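Local coordinates for protein ribonuclease H (Uncultured organism, PDB 4IBN) that probably cleaves the RNA strand of RNA-DNA hybrids endonucleolytically, using magnesium and leaving 5'-phosphomonoester ends, as a type 1 ribonuclease H with an atypical DEDN active-site motif, at residues Val60-Pro63 and Ala64-Asn67; Asp96-Tyr99 and Ile100-Met104; His109-Gln113 and Arg114-Arg118; Asn155-Ala158 and Asn159-Ala162. One frame throughout, in Å; residues are numbered along the deposited sequence.

Contact 1: Val60-Pro63 and Ala64-Asn67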
loop_
_atom_site.group_PDB
_atom_site.type_symbol
_atom_site.label_atom_id
_atom_site.label_comp_id
_atom_site.label_asym_id
_atom_site.label_seq_id
_atom_site.Cartn_x
_atom_site.Cartn_y
_atom_site.Cartn_z
ATOM N N VAL A 60 4.662 -9.306 0.029
ATOM C CA VAL A 60 5.984 -9.617 0.523
ATOM C C VAL A 60 5.936 -9.948 1.995
ATOM O O VAL A 60 4.985 -9.675 2.625
ATOM C CB VAL A 60 6.931 -8.482 0.342
ATOM C CG1 VAL A 60 7.140 -8.228 -1.117
ATOM C CG2 VAL A 60 6.452 -7.279 1.029
ATOM N N SER A 61 6.993 -10.565 2.492
ATOM C CA SER A 61 7.036 -10.925 3.891
ATOM C C SER A 61 8.422 -10.774 4.482
ATOM O O SER A 61 9.363 -10.708 3.759
ATOM C CB SER A 61 6.561 -12.347 4.080
ATOM O OG SER A 61 7.245 -13.230 3.276
ATOM N N GLU A 62 8.480 -10.700 5.816
ATOM C CA GLU A 62 9.705 -10.737 6.606
ATOM C C GLU A 62 9.496 -11.678 7.780
ATOM O O GLU A 62 8.428 -11.759 8.287
ATOM C CB GLU A 62 10.076 -9.356 7.109
ATOM C CG GLU A 62 10.522 -8.447 6.002
ATOM C CD GLU A 62 10.813 -7.027 6.391
ATOM O OE1 GLU A 62 10.761 -6.686 7.554
ATOM O OE2 GLU A 62 11.106 -6.257 5.484
ATOM N N PRO A 63 10.516 -12.409 8.164
ATOM C CA PRO A 63 10.384 -13.340 9.280
ATOM C C PRO A 63 10.375 -12.770 10.712
ATOM O O PRO A 63 10.026 -13.469 11.630
ATOM C CB PRO A 63 11.561 -14.279 9.079
ATOM C CG PRO A 63 12.540 -13.504 8.408
ATOM C CD PRO A 63 11.813 -12.555 7.513
ATOM N N ALA A 64 10.867 -11.565 10.878
ATOM C CA ALA A 64 10.853 -10.894 12.157
ATOM C C ALA A 64 10.788 -9.440 11.793
ATOM O O ALA A 64 11.668 -8.958 11.179
ATOM C CB ALA A 64 12.097 -11.181 12.920
ATOM N N THR A 65 9.702 -8.799 12.143
ATOM C CA THR A 65 9.444 -7.483 11.619
ATOM C C THR A 65 8.421 -6.761 12.472
ATOM O O THR A 65 8.087 -7.237 13.512
ATOM C CB THR A 65 9.033 -7.576 10.149
ATOM O OG1 THR A 65 8.972 -6.277 9.576
ATOM C CG2 THR A 65 7.721 -8.263 10.007
ATOM N N THR A 66 8.008 -5.598 12.027
ATOM C CA THR A 66 7.031 -4.798 12.733
ATOM C C THR A 66 5.896 -4.330 11.818
ATOM O O THR A 66 6.014 -4.348 10.676
ATOM C CB THR A 66 7.648 -3.557 13.375
ATOM O OG1 THR A 66 8.076 -2.704 12.358
ATOM C CG2 THR A 66 8.798 -3.892 14.201
ATOM N N ASN A 67 4.790 -3.918 12.406
ATOM C CA ASN A 67 3.663 -3.494 11.637
ATOM C C ASN A 67 4.001 -2.255 10.836
ATOM O O ASN A 67 3.613 -2.164 9.732
ATOM C CB ASN A 67 2.419 -3.225 12.463
ATOM C CG ASN A 67 1.707 -4.477 12.863
ATOM O OD1 ASN A 67 1.042 -5.100 12.068
ATOM N ND2 ASN A 67 1.859 -4.862 14.106
HETATM O O HOH W 1 12.461 -6.597 9.977
#
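Carboxylate oxygen OE1 of E62 is bound by both the hydroxyl of T65 and a bridging water, where a strand of the RNase H fold hands over to a helix. Strand 53-62, an antiparallel member of the mixed central sheet, turns a corner at P63 and A64, and the chain then runs through T65 and T66 into helix 67-82. T65 OG1 donates to E62 OE1 at 2.7 Å, arriving from above the carboxylate plane, 36° out of it. The water gives one hydrogen to E62 OE1 at 3.0 Å and another to the backbone oxygen O of A64 at 2.8 Å, so one oxygen of the glutamate is tied both to a side chain and to the main chain beyond the corner.

The two side chains cross at about a right angle. T65 turns OG1 away from its own backbone N (chi1 -171°), which brings the hydroxyl to the glutamate and leaves methyl CG2 wedged between N and the carbonyl carbon. Beyond CG the glutamate chain is extended, and its second oxygen, OE2, forms salt bridges with R69 and R73 of the helix that follows. These positive charges would be expected to favour the ionised carboxylate. T66 occupies the N-cap position of that helix, and its hydroxyl accepts from R69 N. Carbon packing backs the polar bond between E62 and T65: E62 CB lies 3.7 Å from T65 CB and 3.9 Å from methyl CG2 of T65.

Contact 2: Asp96-Tyr99 and Ile100-Met104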
loop_
_atom_site.group_PDB
_atom_site.type_symbol
_atom_site.label_atom_id
_atom_site.label_comp_id
_atom_site.label_asym_id
_atom_site.label_seq_id
_atom_site.Cartn_x
_atom_site.Cartn_y
_atom_site.Cartn_z
ATOM N N ASP A 96 -5.530 0.680 5.800
ATOM C CA ASP A 96 -5.876 0.756 7.210
ATOM C C ASP A 96 -4.834 1.475 8.057
ATOM O O ASP A 96 -5.057 1.743 9.183
ATOM C CB ASP A 96 -6.109 -0.634 7.811
ATOM C CG ASP A 96 -4.845 -1.459 7.885
ATOM O OD1 ASP A 96 -3.990 -1.346 7.030
ATOM O OD2 ASP A 96 -4.709 -2.267 8.778
ATOM N N SER A 97 -3.690 1.765 7.485
ATOM C CA SER A 97 -2.636 2.342 8.234
ATOM C C SER A 97 -2.628 3.855 8.184
ATOM O O SER A 97 -2.268 4.428 7.219
ATOM C CB SER A 97 -1.309 1.823 7.702
ATOM O OG SER A 97 -0.225 2.439 8.304
ATOM N N ARG A 98 -3.012 4.471 9.291
ATOM C CA ARG A 98 -2.877 5.891 9.439
ATOM C C ARG A 98 -1.431 6.281 9.462
ATOM O O ARG A 98 -1.071 7.338 9.111
ATOM C CB ARG A 98 -3.646 6.419 10.624
ATOM C CG ARG A 98 -5.061 6.638 10.290
ATOM C CD ARG A 98 -5.677 7.780 10.988
ATOM N NE ARG A 98 -5.410 9.041 10.360
ATOM C CZ ARG A 98 -6.315 9.778 9.748
ATOM N NH1 ARG A 98 -7.565 9.371 9.657
ATOM N NH2 ARG A 98 -5.974 10.934 9.221
ATOM N N TYR A 99 -0.589 5.363 9.833
ATOM C CA TYR A 99 0.817 5.668 9.834
ATOM C C TYR A 99 1.194 6.085 8.413
ATOM O O TYR A 99 1.815 7.056 8.247
ATOM C CB TYR A 99 1.617 4.411 10.238
ATOM C CG TYR A 99 3.114 4.536 10.408
ATOM C CD1 TYR A 99 3.661 5.288 11.395
ATOM C CD2 TYR A 99 3.977 3.879 9.583
ATOM C CE1 TYR A 99 5.017 5.398 11.544
ATOM C CE2 TYR A 99 5.313 3.969 9.751
ATOM C CZ TYR A 99 5.839 4.738 10.732
ATOM O OH TYR A 99 7.188 4.841 10.913
ATOM N N ILE A 100 0.779 5.324 7.417
ATOM C CA ILE A 100 1.058 5.657 6.023
ATOM C C ILE A 100 0.327 6.910 5.546
ATOM O O ILE A 100 0.907 7.741 4.965
ATOM C CB ILE A 100 0.666 4.517 5.073
ATOM C CG1 ILE A 100 1.495 3.275 5.347
ATOM C CG2 ILE A 100 0.782 4.932 3.649
ATOM C CD1 ILE A 100 2.918 3.486 5.384
ATOM N N VAL A 101 -0.961 6.997 5.816
ATOM C CA VAL A 101 -1.709 8.110 5.307
ATOM C C VAL A 101 -1.262 9.454 5.879
ATOM O O VAL A 101 -1.114 10.410 5.172
ATOM C CB VAL A 101 -3.230 7.939 5.572
ATOM C CG1 VAL A 101 -3.979 9.093 5.122
ATOM C CG2 VAL A 101 -3.726 6.751 4.914
ATOM N N ASP A 102 -1.127 9.526 7.190
ATOM C CA ASP A 102 -0.639 10.727 7.820
ATOM C C ASP A 102 0.839 10.989 7.486
ATOM O O ASP A 102 1.255 12.086 7.376
ATOM C CB ASP A 102 -0.879 10.719 9.315
ATOM C CG ASP A 102 -2.327 10.716 9.674
ATOM O OD1 ASP A 102 -3.117 11.276 8.950
ATOM O OD2 ASP A 102 -2.625 10.176 10.710
ATOM N N GLY A 103 1.623 9.946 7.389
ATOM C CA GLY A 103 3.000 10.147 7.011
ATOM C C GLY A 103 3.165 10.705 5.627
ATOM O O GLY A 103 3.913 11.590 5.432
ATOM N N MET A 104 2.454 10.150 4.668
ATOM C CA MET A 104 2.546 10.648 3.309
ATOM C C MET A 104 1.955 12.019 3.082
ATOM O O MET A 104 2.313 12.675 2.176
ATOM C CB MET A 104 1.979 9.671 2.310
ATOM C CG MET A 104 2.724 8.417 2.291
ATOM S SD MET A 104 4.341 8.670 1.507
ATOM C CE MET A 104 4.879 7.014 1.228
#
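R98 reaches one helical turn forward to D102 in an i to i+4 salt bridge on the first turn of helix 98-113, which follows strand 90-95, an inner strand of the RNase H sheet. Its CB passes 3.9 Å from D102 OD2. The chain then bends at chi2 and chi3, and this double bend brings the guanidinium round toward D102 so that CD again lies near OD2. NE donates to D102 OD2 at 3.0 Å, an almost straight bond (172°) that meets the oxygen on its syn side but tilted out of the carboxylate plane. NH2 at the tip gives a hydrogen to the syn lone pair of D102 OD1 at 2.9 Å. The grip is thus side-on and two-pronged, one nitrogen to each oxygen. Both oxygens lie near the guanidinium plane, although the carboxylate is turned 37° against it.

At the start of the helix S97 is the N-cap. Its OG stands opposite its own N (chi1 174°), where it accepts from I100 N at 3.2 Å. Y99 points away from this turn, and its hydroxyl bonds to W129 of helix 126-136. I100 packs on L72 and V75 of helix 67-82, while its CG1 lies 3.5 Å from S97 OG.

Contact 3: His109-Gln113 and Arg114-Arg118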
loop_
_atom_site.group_PDB
_atom_site.type_symbol
_atom_site.label_atom_id
_atom_site.label_comp_id
_atom_site.label_asym_id
_atom_site.label_seq_id
_atom_site.Cartn_x
_atom_site.Cartn_y
_atom_site.Cartn_z
ATOM N N HIS A 109 6.789 15.559 5.080
ATOM C CA HIS A 109 7.099 16.944 4.899
ATOM C C HIS A 109 7.817 17.484 6.128
ATOM O O HIS A 109 8.702 18.233 6.001
ATOM C CB HIS A 109 5.837 17.752 4.570
ATOM C CG HIS A 109 5.147 17.326 3.314
ATOM N ND1 HIS A 109 5.699 17.476 2.072
ATOM C CD2 HIS A 109 3.941 16.766 3.114
ATOM C CE1 HIS A 109 4.873 17.018 1.165
ATOM N NE2 HIS A 109 3.801 16.567 1.772
ATOM N N ASP A 110 7.382 17.121 7.311
ATOM C CA ASP A 110 8.069 17.538 8.515
ATOM C C ASP A 110 9.465 16.963 8.582
ATOM O O ASP A 110 10.378 17.632 8.938
ATOM C CB ASP A 110 7.324 17.087 9.762
ATOM C CG ASP A 110 5.982 17.764 9.937
ATOM O OD1 ASP A 110 5.814 18.877 9.455
ATOM O OD2 ASP A 110 5.093 17.166 10.554
ATOM N N TRP A 111 9.614 15.697 8.260
ATOM C CA TRP A 111 10.901 15.072 8.315
ATOM C C TRP A 111 11.882 15.705 7.332
ATOM O O TRP A 111 13.002 15.919 7.648
ATOM C CB TRP A 111 10.776 13.563 8.060
ATOM C CG TRP A 111 10.095 12.873 9.148
ATOM C CD1 TRP A 111 10.176 13.170 10.421
ATOM C CD2 TRP A 111 9.234 11.726 9.060
ATOM N NE1 TRP A 111 9.409 12.315 11.168
ATOM C CE2 TRP A 111 8.817 11.418 10.334
ATOM C CE3 TRP A 111 8.772 10.950 8.024
ATOM C CZ2 TRP A 111 7.972 10.336 10.598
ATOM C CZ3 TRP A 111 7.923 9.942 8.285
ATOM C CH2 TRP A 111 7.547 9.623 9.544
ATOM N N ALA A 112 11.432 15.975 6.132
ATOM C CA ALA A 112 12.268 16.601 5.140
ATOM C C ALA A 112 12.695 17.982 5.591
ATOM O O ALA A 112 13.780 18.402 5.389
ATOM C CB ALA A 112 11.578 16.684 3.831
ATOM N N GLN A 113 11.786 18.656 6.229
ATOM C CA GLN A 113 12.032 19.987 6.693
ATOM C C GLN A 113 13.187 19.955 7.687
ATOM O O GLN A 113 13.988 20.831 7.730
ATOM C CB GLN A 113 10.783 20.556 7.320
ATOM C CG GLN A 113 10.822 21.994 7.532
ATOM C CD GLN A 113 9.523 22.490 8.080
ATOM O OE1 GLN A 113 8.985 21.915 8.973
ATOM N NE2 GLN A 113 9.021 23.566 7.529
ATOM N N ARG A 114 13.282 18.899 8.461
ATOM C CA ARG A 114 14.276 18.795 9.486
ATOM C C ARG A 114 15.517 18.062 9.015
ATOM O O ARG A 114 16.281 17.605 9.798
ATOM C CB ARG A 114 13.695 18.217 10.769
ATOM C CG ARG A 114 13.916 16.754 10.969
ATOM C CD ARG A 114 13.888 16.282 12.425
ATOM N NE ARG A 114 13.226 15.016 12.511
ATOM C CZ ARG A 114 13.544 14.032 13.325
ATOM N NH1 ARG A 114 14.585 14.139 14.162
ATOM N NH2 ARG A 114 12.853 12.919 13.273
ATOM N N GLY A 115 15.656 17.917 7.717
ATOM C CA GLY A 115 16.800 17.292 7.154
ATOM C C GLY A 115 16.857 15.786 7.308
ATOM O O GLY A 115 17.897 15.211 7.158
ATOM N N TRP A 116 15.728 15.184 7.594
ATOM C CA TRP A 116 15.635 13.732 7.696
ATOM C C TRP A 116 16.489 13.240 8.822
ATOM O O TRP A 116 16.868 12.121 8.861
ATOM C CB TRP A 116 15.968 12.978 6.400
ATOM C CG TRP A 116 14.906 13.064 5.348
ATOM C CD1 TRP A 116 14.879 13.922 4.337
ATOM C CD2 TRP A 116 13.688 12.302 5.254
ATOM N NE1 TRP A 116 13.760 13.750 3.604
ATOM C CE2 TRP A 116 13.016 12.748 4.150
ATOM C CE3 TRP A 116 13.134 11.265 5.987
ATOM C CZ2 TRP A 116 11.826 12.213 3.763
ATOM C CZ3 TRP A 116 11.976 10.750 5.598
ATOM C CH2 TRP A 116 11.322 11.213 4.520
ATOM N N LYS A 117 16.778 14.118 9.755
ATOM C CA LYS A 117 17.581 13.769 10.917
ATOM C C LYS A 117 16.773 12.941 11.883
ATOM O O LYS A 117 15.659 13.225 12.096
ATOM C CB LYS A 117 18.114 15.034 11.573
ATOM C CG LYS A 117 19.278 15.673 10.797
ATOM C CD LYS A 117 19.774 17.002 11.374
ATOM C CE LYS A 117 18.828 17.604 12.378
ATOM N NZ LYS A 117 19.185 18.992 12.866
ATOM N N ARG A 118 17.349 11.888 12.430
ATOM C CA ARG A 118 16.677 11.097 13.428
ATOM C C ARG A 118 16.633 11.830 14.753
ATOM O O ARG A 118 17.453 12.633 15.015
ATOM C CB ARG A 118 17.356 9.733 13.619
ATOM C CG ARG A 118 18.590 9.724 14.535
ATOM C CD ARG A 118 19.419 8.439 14.489
ATOM N NE ARG A 118 20.406 8.428 15.550
ATOM C CZ ARG A 118 21.642 8.898 15.438
ATOM N NH1 ARG A 118 22.077 9.383 14.297
ATOM N NH2 ARG A 118 22.448 8.900 16.465
#
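W116 folds back beneath the end of helix 98-113 and offers one face of its indole to the last turn. CB of W111 sits over the six-membered ring, 4.0 Å from its centroid and 18° off the normal, and CA of A112 stands over the five-membered ring at 3.9 Å from that centroid. Both are CH-pi contacts, so the two halves of one ring system lie under two successive residues. The indoles of W111 and W116 themselves meet obliquely, with planes at 43°.

The side chain of R114 runs alongside W111 and points the same way. The exact placing of its guanidinium is doubtful, but its polar partner is E124, with which NH2 forms a salt bridge.

A Schellman motif makes the fold-back possible: W116 N donates to W111 O at 2.8 Å and G115 N to A112 O at 3.0 Å. G115, with positive phi, is its C-prime residue, and R114 to K117 form a type I' beta turn. The reversed chain leaves for helix 126-136, on which W116 touches W129 and Q130; W111 also meets the W129 ring, so the tryptophans join the end of helix 98-113 to that neighbouring helix.

Contact 4: Asn155-Ala158 and Asn159-Ala162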
loop_
_atom_site.group_PDB
_atom_site.type_symbol
_atom_site.label_atom_id
_atom_site.label_comp_id
_atom_site.label_asym_id
_atom_site.label_seq_id
_atom_site.Cartn_x
_atom_site.Cartn_y
_atom_site.Cartn_z
ATOM N N ASN A 155 -10.169 -4.153 1.404
ATOM C CA ASN A 155 -9.257 -4.048 2.517
ATOM C C ASN A 155 -9.113 -5.371 3.234
ATOM O O ASN A 155 -8.059 -5.728 3.580
ATOM C CB ASN A 155 -9.678 -2.987 3.501
ATOM C CG ASN A 155 -8.913 -3.065 4.799
ATOM O OD1 ASN A 155 -7.844 -2.548 4.888
ATOM N ND2 ASN A 155 -9.477 -3.714 5.781
ATOM N N GLU A 156 -10.209 -6.059 3.434
ATOM C CA GLU A 156 -10.173 -7.352 4.063
ATOM C C GLU A 156 -9.454 -8.376 3.231
ATOM O O GLU A 156 -8.873 -9.238 3.776
ATOM C CB GLU A 156 -11.534 -7.826 4.594
ATOM C CG GLU A 156 -12.214 -6.835 5.512
ATOM C CD GLU A 156 -12.881 -7.430 6.756
ATOM O OE1 GLU A 156 -12.555 -8.546 7.114
ATOM O OE2 GLU A 156 -13.775 -6.817 7.339
ATOM N N TYR A 157 -9.561 -8.281 1.917
ATOM C CA TYR A 157 -8.800 -9.176 1.065
ATOM C C TYR A 157 -7.312 -8.915 1.229
ATOM O O TYR A 157 -6.514 -9.794 1.319
ATOM C CB TYR A 157 -9.206 -9.074 -0.405
ATOM C CG TYR A 157 -8.389 -9.977 -1.283
ATOM C CD1 TYR A 157 -7.477 -9.491 -2.167
ATOM C CD2 TYR A 157 -8.499 -11.326 -1.175
ATOM C CE1 TYR A 157 -6.706 -10.315 -2.916
ATOM C CE2 TYR A 157 -7.748 -12.150 -1.911
ATOM C CZ TYR A 157 -6.851 -11.657 -2.795
ATOM O OH TYR A 157 -6.093 -12.459 -3.560
ATOM N N ALA A 158 -6.975 -7.641 1.261
ATOM C CA ALA A 158 -5.578 -7.279 1.358
ATOM C C ALA A 158 -5.006 -7.797 2.648
ATOM O O ALA A 158 -3.904 -8.192 2.686
ATOM C CB ALA A 158 -5.385 -5.786 1.260
ATOM N N ASN A 159 -5.794 -7.747 3.691
ATOM C CA ASN A 159 -5.354 -8.304 4.958
ATOM C C ASN A 159 -5.147 -9.795 4.855
ATOM O O ASN A 159 -4.201 -10.349 5.363
ATOM C CB ASN A 159 -6.348 -8.008 6.074
ATOM C CG ASN A 159 -5.900 -8.525 7.411
ATOM O OD1 ASN A 159 -5.049 -7.981 8.012
ATOM N ND2 ASN A 159 -6.506 -9.541 7.854
ATOM N N HIS A 160 -6.056 -10.425 4.141
ATOM C CA HIS A 160 -5.931 -11.844 3.931
ATOM C C HIS A 160 -4.619 -12.124 3.207
ATOM O O HIS A 160 -3.967 -13.078 3.481
ATOM C CB HIS A 160 -7.088 -12.366 3.096
ATOM C CG HIS A 160 -6.769 -13.579 2.302
ATOM N ND1 HIS A 160 -6.853 -14.838 2.821
ATOM C CD2 HIS A 160 -6.400 -13.728 1.022
ATOM C CE1 HIS A 160 -6.510 -15.708 1.905
ATOM N NE2 HIS A 160 -6.252 -15.060 0.797
ATOM N N LEU A 161 -4.289 -11.299 2.247
ATOM C CA LEU A 161 -3.058 -11.479 1.532
ATOM C C LEU A 161 -1.843 -11.269 2.458
ATOM O O LEU A 161 -0.885 -11.934 2.358
ATOM C CB LEU A 161 -2.906 -10.532 0.349
ATOM C CG LEU A 161 -3.575 -10.698 -0.990
ATOM C CD1 LEU A 161 -3.172 -9.553 -1.871
ATOM C CD2 LEU A 161 -3.173 -11.973 -1.613
ATOM N N ALA A 162 -1.918 -10.258 3.296
ATOM C CA ALA A 162 -0.820 -9.960 4.179
ATOM C C ALA A 162 -0.561 -11.100 5.128
ATOM O O ALA A 162 0.511 -11.434 5.375
ATOM C CB ALA A 162 -1.106 -8.730 4.959
HETATM O O HOH W 2 -5.606 -14.974 -2.427
#
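Y157 and L161, one turn apart, make the close-packed side of this contact. The isobutyl group of L161 crosses the phenol at a slant: CG is 3.7 Å from Y157 CE1, and methyl CD2 comes to 3.5 Å from Y157 OH. The tyrosine is set there by its first torsion, CG opposite the backbone N (chi1 179°), which lays the ring forward along the helix. Its other flank meets H160, where CE2 approaches H160 CD2 at 3.6 Å. The two rings are tilted by only 30° but slid well apart, so they barely overlap.

All of this belongs to helix 153-168 of the RNase H fold, whose regular i to i+4 bonds run from N159 N to N155 O through A162 N to A158 O. Y157 OH reaches past the helix to bond D57 of strand 53-62, while Y180 and W183 set their rings edge-to-face against the phenol. At the same polar end a water donates to Y157 OH at 2.8 Å and lies 3.3 Å from H160 NE2, in the plane of the imidazole at its edge.

The more open side belongs to H160 and E156, both partly exposed. E156 starts its side chain away from the following turn, and its OE2 accepts from G151 N.

How the contacts relate
Contact 4 is buried and relies on rings and aliphatic carbon, contacts 1 and 2 are partly buried and built round carboxylates, and contact 3 is a surface site of CH-pi contacts and backbone bonds. Contacts 2 and 3 share helix 98-113, one at its beginning and one at its end, with centres about 17 Å apart. Contact 2 also touches contact 4 through D96 and N155, whereas contacts 3 and 4 lie on opposite sides of the chain's centre. Contact 1 touches none of the others; like contact 2 it includes a helix N-cap, T66 in contact 1 and S97 in contact 2.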